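Succinoglycan biosynthesis protein (Bacillus cereus ATCC 14579, PDB 3B55) is of unproven function but binds calcium and, as a member of the erythromycin esterase family, may be a hydrolase. Local coordinates at residues A[36-48]-A[389-402]. The protein carries 1 engineered substitution. Sequence-based numbering, arbitrary orientation.
Sequences PYNTNQIAKWLEA and KANGVTKTWLNEQH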
ATOM      1  N   PRO A  36     -35.179   3.234  14.801  1.00 31.14           N
ATOM      2  CA  PRO A  36     -33.962   3.410  15.643  1.00 32.41           C
ATOM      3  C   PRO A  36     -33.292   2.059  15.882  1.00 31.52           C
ATOM      4  O   PRO A  36     -33.729   1.291  16.741  1.00 32.66           O
ATOM      5  CB  PRO A  36     -34.353   4.046  16.970  1.00 34.61           C
ATOM      6  N   TYR A  37     -32.233   1.760  15.130  1.00 32.11           N
ATOM      7  CA  TYR A  37     -31.558   0.472  15.286  1.00 31.25           C
ATOM      8  C   TYR A  37     -30.776   0.320  16.582  1.00 29.90           C
ATOM      9  O   TYR A  37     -30.314   1.296  17.174  1.00 30.17           O
ATOM     10  CB  TYR A  37     -30.648   0.168  14.083  1.00 32.66           C
ATOM     11  CG  TYR A  37     -29.548   1.171  13.812  1.00 34.59           C
ATOM     12  CD1 TYR A  37     -29.573   1.959  12.661  1.00 32.63           C
ATOM     13  CD2 TYR A  37     -28.465   1.310  14.683  1.00 27.01           C
ATOM     14  CE1 TYR A  37     -28.548   2.862  12.381  1.00 33.33           C
ATOM     15  CE2 TYR A  37     -27.427   2.202  14.406  1.00 31.10           C
ATOM     16  CZ  TYR A  37     -27.477   2.975  13.253  1.00 32.33           C
ATOM     17  OH  TYR A  37     -26.453   3.852  12.975  1.00 31.93           O
ATOM     18  N   ASN A  38     -30.636  -0.937  16.992  1.00 29.63           N
ATOM     19  CA  ASN A  38     -29.957  -1.342  18.220  1.00 29.61           C
ATOM     20  C   ASN A  38     -28.618  -2.003  17.895  1.00 28.00           C
ATOM     21  O   ASN A  38     -28.585  -3.143  17.419  1.00 23.53           O
ATOM     22  CB  ASN A  38     -30.855  -2.332  18.970  1.00 29.04           C
ATOM     23  CG  ASN A  38     -30.288  -2.743  20.304  1.00 29.95           C
ATOM     24  OD1 ASN A  38     -29.197  -2.322  20.689  1.00 35.87           O
ATOM     25  ND2 ASN A  38     -31.031  -3.574  21.027  1.00 34.53           N
ATOM     26  N   THR A  39     -27.524  -1.293  18.173  1.00 26.28           N
ATOM     27  CA  THR A  39     -26.175  -1.789  17.895  1.00 29.10           C
ATOM     28  C   THR A  39     -25.814  -3.112  18.579  1.00 29.02           C
ATOM     29  O   THR A  39     -24.843  -3.757  18.190  1.00 29.40           O
ATOM     30  CB  THR A  39     -25.096  -0.746  18.282  1.00 27.73           C
ATOM     31  OG1 THR A  39     -25.210  -0.435  19.675  1.00 29.99           O
ATOM     32  CG2 THR A  39     -25.254   0.525  17.458  1.00 21.49           C
ATOM     33  N   ASN A  40     -26.560  -3.507  19.607  1.00 27.71           N
ATOM     34  CA  ASN A  40     -26.269  -4.770  20.267  1.00 28.10           C
ATOM     35  C   ASN A  40     -26.796  -5.889  19.378  1.00 28.36           C
ATOM     36  O   ASN A  40     -26.248  -6.991  19.368  1.00 26.21           O
ATOM     37  CB  ASN A  40     -26.923  -4.830  21.648  1.00 29.87           C
ATOM     38  CG  ASN A  40     -26.297  -3.857  22.632  1.00 33.70           C
ATOM     39  OD1 ASN A  40     -25.090  -3.891  22.873  1.00 32.38           O
ATOM     40  ND2 ASN A  40     -27.118  -2.980  23.204  1.00 28.94           N
ATOM     41  N   GLN A  41     -27.855  -5.592  18.626  1.00 26.77           N
ATOM     42  CA  GLN A  41     -28.452  -6.563  17.710  1.00 28.21           C
ATOM     43  C   GLN A  41     -27.596  -6.659  16.452  1.00 27.63           C
ATOM     44  O   GLN A  41     -27.466  -7.723  15.842  1.00 26.76           O
ATOM     45  CB  GLN A  41     -29.877  -6.147  17.331  1.00 29.53           C
ATOM     46  CG  GLN A  41     -30.846  -6.211  18.494  1.00 40.51           C
ATOM     47  CD  GLN A  41     -30.930  -7.605  19.098  1.00 47.70           C
ATOM     48  OE1 GLN A  41     -31.528  -8.511  18.519  1.00 48.76           O
ATOM     49  NE2 GLN A  41     -30.313  -7.784  20.264  1.00 45.02           N
ATOM     50  N   ILE A  42     -27.014  -5.531  16.066  1.00 27.09           N
ATOM     51  CA  ILE A  42     -26.159  -5.489  14.889  1.00 25.35           C
ATOM     52  C   ILE A  42     -24.970  -6.419  15.119  1.00 24.26           C
ATOM     53  O   ILE A  42     -24.594  -7.185  14.234  1.00 19.14           O
ATOM     54  CB  ILE A  42     -25.647  -4.054  14.633  1.00 24.43           C
ATOM     55  CG1 ILE A  42     -26.810  -3.163  14.179  1.00 24.66           C
ATOM     56  CG2 ILE A  42     -24.533  -4.070  13.600  1.00 24.04           C
ATOM     57  CD1 ILE A  42     -26.469  -1.684  14.112  1.00 23.29           C
ATOM     58  N   ALA A  43     -24.394  -6.348  16.320  1.00 25.43           N
ATOM     59  CA  ALA A  43     -23.241  -7.168  16.682  1.00 26.61           C
ATOM     60  C   ALA A  43     -23.572  -8.658  16.666  1.00 29.64           C
ATOM     61  O   ALA A  43     -22.675  -9.498  16.573  1.00 28.64           O
ATOM     62  CB  ALA A  43     -22.725  -6.765  18.052  1.00 23.90           C
ATOM     63  N   LYS A  44     -24.858  -8.982  16.768  1.00 29.61           N
ATOM     64  CA  LYS A  44     -25.293 -10.371  16.753  1.00 31.62           C
ATOM     65  C   LYS A  44     -25.485 -10.833  15.316  1.00 27.88           C
ATOM     66  O   LYS A  44     -25.307 -12.010  15.007  1.00 32.07           O
ATOM     67  CB  LYS A  44     -26.594 -10.533  17.546  1.00 34.09           C
ATOM     68  CG  LYS A  44     -26.419 -10.384  19.056  1.00 39.19           C
ATOM     69  CD  LYS A  44     -26.850 -11.655  19.775  1.00 50.37           C
ATOM     70  CE  LYS A  44     -26.320 -11.727  21.212  1.00 57.77           C
ATOM     71  NZ  LYS A  44     -27.283 -11.261  22.252  1.00 57.43           N
ATOM     72  N   TRP A  45     -25.850  -9.902  14.442  1.00 28.53           N
ATOM     73  CA  TRP A  45     -26.045 -10.207  13.026  1.00 24.63           C
ATOM     74  C   TRP A  45     -24.658 -10.440  12.426  1.00 22.89           C
ATOM     75  O   TRP A  45     -24.473 -11.305  11.569  1.00 23.71           O
ATOM     76  CB  TRP A  45     -26.722  -9.024  12.330  1.00 24.07           C
ATOM     77  CG  TRP A  45     -27.025  -9.224  10.873  1.00 24.33           C
ATOM     78  CD1 TRP A  45     -28.242  -9.523  10.321  1.00 27.19           C
ATOM     79  CD2 TRP A  45     -26.105  -9.110   9.778  1.00 21.94           C
ATOM     80  NE1 TRP A  45     -28.137  -9.595   8.950  1.00 26.04           N
ATOM     81  CE2 TRP A  45     -26.837  -9.345   8.590  1.00 20.31           C
ATOM     82  CE3 TRP A  45     -24.735  -8.829   9.682  1.00 27.68           C
ATOM     83  CZ2 TRP A  45     -26.245  -9.310   7.323  1.00 21.75           C
ATOM     84  CZ3 TRP A  45     -24.143  -8.792   8.418  1.00 23.44           C
ATOM     85  CH2 TRP A  45     -24.900  -9.031   7.257  1.00 27.54           C
ATOM     86  N   LEU A  46     -23.688  -9.656  12.892  1.00 21.34           N
ATOM     87  CA  LEU A  46     -22.306  -9.764  12.431  1.00 21.25           C
ATOM     88  C   LEU A  46     -21.727 -11.122  12.800  1.00 22.03           C
ATOM     89  O   LEU A  46     -20.971 -11.715  12.030  1.00 21.12           O
ATOM     90  CB  LEU A  46     -21.446  -8.673  13.069  1.00 19.84           C
ATOM     91  CG  LEU A  46     -21.767  -7.223  12.719  1.00 16.62           C
ATOM     92  CD1 LEU A  46     -20.970  -6.299  13.619  1.00 19.99           C
ATOM     93  CD2 LEU A  46     -21.452  -6.962  11.259  1.00 16.85           C
ATOM     94  N   GLU A  47     -22.091 -11.610  13.981  1.00 23.01           N
ATOM     95  CA  GLU A  47     -21.610 -12.895  14.469  1.00 25.93           C
ATOM     96  C   GLU A  47     -22.149 -14.053  13.626  1.00 24.61           C
ATOM     97  O   GLU A  47     -21.440 -15.023  13.354  1.00 24.83           O
ATOM     98  CB  GLU A  47     -22.032 -13.076  15.926  1.00 25.56           C
ATOM     99  CG  GLU A  47     -20.960 -13.684  16.807  1.00 36.68           C
ATOM    100  CD  GLU A  47     -21.218 -13.443  18.279  1.00 42.08           C
ATOM    101  OE1 GLU A  47     -21.639 -12.321  18.632  1.00 48.78           O
ATOM    102  OE2 GLU A  47     -20.987 -14.369  19.083  1.00 45.29           O
ATOM    103  N   ALA A  48     -23.404 -13.941  13.216  1.00 23.90           N
ATOM    104  CA  ALA A  48     -24.040 -14.977  12.417  1.00 25.62           C
ATOM    105  C   ALA A  48     -23.544 -15.007  10.975  1.00 26.12           C
ATOM    106  O   ALA A  48     -23.653 -16.030  10.304  1.00 29.23           O
ATOM    107  CB  ALA A  48     -25.554 -14.791  12.442  1.00 25.81           C
ATOM    108  N   LYS A 389     -22.765  -7.792   1.489  1.00 22.18           N
ATOM    109  CA  LYS A 389     -23.899  -8.695   1.662  1.00 24.95           C
ATOM    110  C   LYS A 389     -24.786  -8.380   2.870  1.00 25.51           C
ATOM    111  O   LYS A 389     -25.736  -9.103   3.141  1.00 29.45           O
ATOM    112  CB  LYS A 389     -23.400 -10.138   1.771  1.00 25.73           C
ATOM    113  CG  LYS A 389     -22.722 -10.677   0.520  1.00 25.21           C
ATOM    114  CD  LYS A 389     -23.711 -10.918  -0.618  1.00 33.47           C
ATOM    115  CE  LYS A 389     -23.089 -11.793  -1.702  1.00 37.22           C
ATOM    116  NZ  LYS A 389     -24.070 -12.192  -2.748  1.00 49.67           N
ATOM    117  N   ALA A 390     -24.486  -7.304   3.590  1.00 29.15           N
ATOM    118  CA  ALA A 390     -25.273  -6.931   4.769  1.00 28.66           C
ATOM    119  C   ALA A 390     -26.742  -6.615   4.457  1.00 28.83           C
ATOM    120  O   ALA A 390     -27.054  -6.064   3.404  1.00 28.28           O
ATOM    121  CB  ALA A 390     -24.627  -5.750   5.462  1.00 24.30           C
ATOM    122  N   ASN A 391     -27.636  -6.970   5.381  1.00 31.84           N
ATOM    123  CA  ASN A 391     -29.074  -6.718   5.227  1.00 35.96           C
ATOM    124  C   ASN A 391     -29.598  -5.980   6.457  1.00 36.26           C
ATOM    125  O   ASN A 391     -28.872  -5.768   7.429  1.00 38.79           O
ATOM    126  CB  ASN A 391     -29.876  -8.026   5.111  1.00 35.01           C
ATOM    127  CG  ASN A 391     -29.354  -8.955   4.029  1.00 42.74           C
ATOM    128  OD1 ASN A 391     -29.185  -8.559   2.875  1.00 49.42           O
ATOM    129  ND2 ASN A 391     -29.100 -10.204   4.399  1.00 47.22           N
ATOM    130  N   GLY A 392     -30.869  -5.593   6.402  1.00 36.85           N
ATOM    131  CA  GLY A 392     -31.504  -4.904   7.514  1.00 34.44           C
ATOM    132  C   GLY A 392     -30.813  -3.662   8.038  1.00 34.51           C
ATOM    133  O   GLY A 392     -30.164  -2.930   7.291  1.00 36.24           O
ATOM    134  N   VAL A 393     -30.963  -3.435   9.339  1.00 30.67           N
ATOM    135  CA  VAL A 393     -30.379  -2.278  10.002  1.00 28.34           C
ATOM    136  C   VAL A 393     -28.856  -2.263   9.903  1.00 27.32           C
ATOM    137  O   VAL A 393     -28.239  -1.202   9.873  1.00 24.42           O
ATOM    138  CB  VAL A 393     -30.793  -2.232  11.491  1.00 27.59           C
ATOM    139  CG1 VAL A 393     -32.306  -2.056  11.599  1.00 25.75           C
ATOM    140  CG2 VAL A 393     -30.367  -3.513  12.187  1.00 23.49           C
ATOM    141  N   THR A 394     -28.251  -3.445   9.845  1.00 25.95           N
ATOM    142  CA  THR A 394     -26.801  -3.548   9.750  1.00 25.68           C
ATOM    143  C   THR A 394     -26.319  -2.901   8.466  1.00 23.25           C
ATOM    144  O   THR A 394     -25.265  -2.272   8.429  1.00 23.00           O
ATOM    145  CB  THR A 394     -26.335  -5.011   9.759  1.00 25.57           C
ATOM    146  OG1 THR A 394     -26.802  -5.651  10.949  1.00 28.15           O
ATOM    147  CG2 THR A 394     -24.819  -5.082   9.722  1.00 26.55           C
ATOM    148  N   LYS A 395     -27.099  -3.072   7.407  1.00 23.50           N
ATOM    149  CA  LYS A 395     -26.767  -2.501   6.117  1.00 21.96           C
ATOM    150  C   LYS A 395     -26.797  -0.981   6.206  1.00 20.98           C
ATOM    151  O   LYS A 395     -25.893  -0.303   5.723  1.00 20.70           O
ATOM    152  CB  LYS A 395     -27.766  -2.990   5.070  1.00 24.69           C
ATOM    153  CG  LYS A 395     -27.511  -2.487   3.664  1.00 32.33           C
ATOM    154  CD  LYS A 395     -28.474  -3.143   2.685  1.00 36.25           C
ATOM    155  CE  LYS A 395     -28.238  -2.671   1.258  1.00 44.09           C
ATOM    156  NZ  LYS A 395     -29.029  -3.468   0.277  1.00 46.79           N
ATOM    157  N   THR A 396     -27.842  -0.457   6.836  1.00 21.61           N
ATOM    158  CA  THR A 396     -28.022   0.987   7.003  1.00 20.36           C
ATOM    159  C   THR A 396     -26.925   1.568   7.883  1.00 15.90           C
ATOM    160  O   THR A 396     -26.363   2.615   7.587  1.00 16.92           O
ATOM    161  CB  THR A 396     -29.381   1.297   7.667  1.00 23.74           C
ATOM    162  OG1 THR A 396     -30.436   0.699   6.901  1.00 22.58           O
ATOM    163  CG2 THR A 396     -29.602   2.804   7.755  1.00 22.02           C
ATOM    164  N   TRP A 397     -26.644   0.878   8.979  1.00 15.51           N
ATOM    165  CA  TRP A 397     -25.618   1.294   9.929  1.00 16.32           C
ATOM    166  C   TRP A 397     -24.235   1.336   9.263  1.00 17.67           C
ATOM    167  O   TRP A 397     -23.433   2.220   9.550  1.00 18.67           O
ATOM    168  CB  TRP A 397     -25.629   0.320  11.107  1.00 14.49           C
ATOM    169  CG  TRP A 397     -24.434   0.375  11.994  1.00 11.78           C
ATOM    170  CD1 TRP A 397     -24.161   1.303  12.959  1.00  7.85           C
ATOM    171  CD2 TRP A 397     -23.360  -0.566  12.023  1.00  8.60           C
ATOM    172  NE1 TRP A 397     -22.983   0.995  13.590  1.00  9.83           N
ATOM    173  CE2 TRP A 397     -22.465  -0.146  13.030  1.00 10.12           C
ATOM    174  CE3 TRP A 397     -23.055  -1.718  11.285  1.00 12.50           C
ATOM    175  CZ2 TRP A 397     -21.294  -0.848  13.332  1.00 14.74           C
ATOM    176  CZ3 TRP A 397     -21.891  -2.418  11.581  1.00 13.33           C
ATOM    177  CH2 TRP A 397     -21.019  -1.974  12.594  1.00 16.30           C
ATOM    178  N   LEU A 398     -23.969   0.382   8.370  1.00 16.16           N
ATOM    179  CA  LEU A 398     -22.692   0.329   7.670  1.00 14.26           C
ATOM    180  C   LEU A 398     -22.535   1.479   6.673  1.00 17.23           C
ATOM    181  O   LEU A 398     -21.418   1.804   6.256  1.00 17.13           O
ATOM    182  CB  LEU A 398     -22.533  -1.000   6.923  1.00 13.24           C
ATOM    183  CG  LEU A 398     -22.137  -2.244   7.720  1.00 20.03           C
ATOM    184  CD1 LEU A 398     -22.125  -3.456   6.804  1.00 19.96           C
ATOM    185  CD2 LEU A 398     -20.762  -2.039   8.344  1.00 19.25           C
ATOM    186  N   ASN A 399     -23.648   2.094   6.283  1.00 19.25           N
ATOM    187  CA  ASN A 399     -23.590   3.201   5.334  1.00 22.06           C
ATOM    188  C   ASN A 399     -23.671   4.570   5.984  1.00 21.25           C
ATOM    189  O   ASN A 399     -23.841   5.581   5.311  1.00 23.68           O
ATOM    190  CB  ASN A 399     -24.683   3.058   4.271  1.00 24.97           C
ATOM    191  CG  ASN A 399     -24.242   2.197   3.103  1.00 34.24           C
ATOM    192  OD1 ASN A 399     -24.113   0.973   3.224  1.00 39.94           O
ATOM    193  ND2 ASN A 399     -23.991   2.838   1.962  1.00 31.33           N
ATOM    194  N   GLU A 400     -23.548   4.594   7.302  1.00 21.26           N
ATOM    195  CA  GLU A 400     -23.578   5.838   8.044  1.00 20.47           C
ATOM    196  C   GLU A 400     -22.186   6.089   8.602  1.00 20.15           C
ATOM    197  O   GLU A 400     -21.405   5.153   8.771  1.00 20.54           O
ATOM    198  CB  GLU A 400     -24.585   5.746   9.184  1.00 20.03           C
ATOM    199  CG  GLU A 400     -26.031   5.802   8.744  1.00 27.29           C
ATOM    200  CD  GLU A 400     -26.978   5.440   9.864  1.00 33.88           C
ATOM    201  OE1 GLU A 400     -26.499   5.261  11.006  1.00 24.75           O
ATOM    202  OE2 GLU A 400     -28.197   5.341   9.607  1.00 37.90           O
ATOM    203  N   GLN A 401     -21.876   7.350   8.876  1.00 19.48           N
ATOM    204  CA  GLN A 401     -20.577   7.715   9.426  1.00 17.24           C
ATOM    205  C   GLN A 401     -20.485   7.406  10.919  1.00 16.62           C
ATOM    206  O   GLN A 401     -21.309   7.865  11.702  1.00 13.76           O
ATOM    207  CB  GLN A 401     -20.318   9.202   9.203  1.00 18.77           C
ATOM    208  CG  GLN A 401     -19.982   9.574   7.770  1.00 28.48           C
ATOM    209  CD  GLN A 401     -18.604  10.191   7.655  1.00 38.95           C
ATOM    210  OE1 GLN A 401     -17.686   9.594   7.094  1.00 45.76           O
ATOM    211  NE2 GLN A 401     -18.450  11.393   8.200  1.00 41.57           N
ATOM    212  N   HIS A 402     -19.473   6.629  11.300  1.00 12.86           N
ATOM    213  CA  HIS A 402     -19.252   6.260  12.694  1.00 13.36           C
ATOM    214  C   HIS A 402     -17.750   6.293  12.968  1.00 12.98           C
ATOM    215  O   HIS A 402     -16.942   6.147  12.060  1.00 13.47           O
ATOM    216  CB  HIS A 402     -19.819   4.865  12.978  1.00 14.24           C
ATOM    217  CG  HIS A 402     -21.307   4.781  12.840  1.00 14.77           C
ATOM    218  ND1 HIS A 402     -22.171   5.393  13.723  1.00 16.87           N
ATOM    219  CD2 HIS A 402     -22.085   4.193  11.898  1.00 13.50           C
ATOM    220  CE1 HIS A 402     -23.416   5.191  13.330  1.00 17.91           C
ATOM    221  NE2 HIS A 402     -23.391   4.466  12.224  1.00 13.88           N
TER
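Ala390 lies against the six-membered end of the Trp45 indole, its CA 3.3 Å from Trp45 CH2. The indole reaches this loop because Trp45 CG stands anti to the backbone N (chi1 -178°). Three residues on, Val393 abuts the opposite end of segment 36-48, with its CB 3.5 Å from Tyr37 CB. Thr394 packs over one face of Trp45: OG1 sits off-centre, 3.6 Å from Trp45 CG, while CG2 makes an off-centre CH-pi contact with the six-membered ring. Trp397 meets both Ile42 and Tyr37. Ile42 CG2 rests over the face of its six-membered ring, 3.9 Å from the centroid, and its five-membered ring turns an edge toward the Tyr37 face in an offset edge-to-face pair, planes at 79°. Glu400 OE1 is modelled 2.4 Å from Tyr37 OH, near the phenol plane, a hydrogen bond of doubtfully short length; His402 NE2 adds a weak bond to the same OE1. Helices 39-48 and 392-398 cross at -104°, 9.3 Å apart at closest approach: steep helix-on-helix packing at the fold's periphery, away from the calcium site. Helix 371-376 flanks both, Ile374 touching Leu46 and Trp397; after 399-401 the chain enters strand 402-405, antiparallel to 418-421.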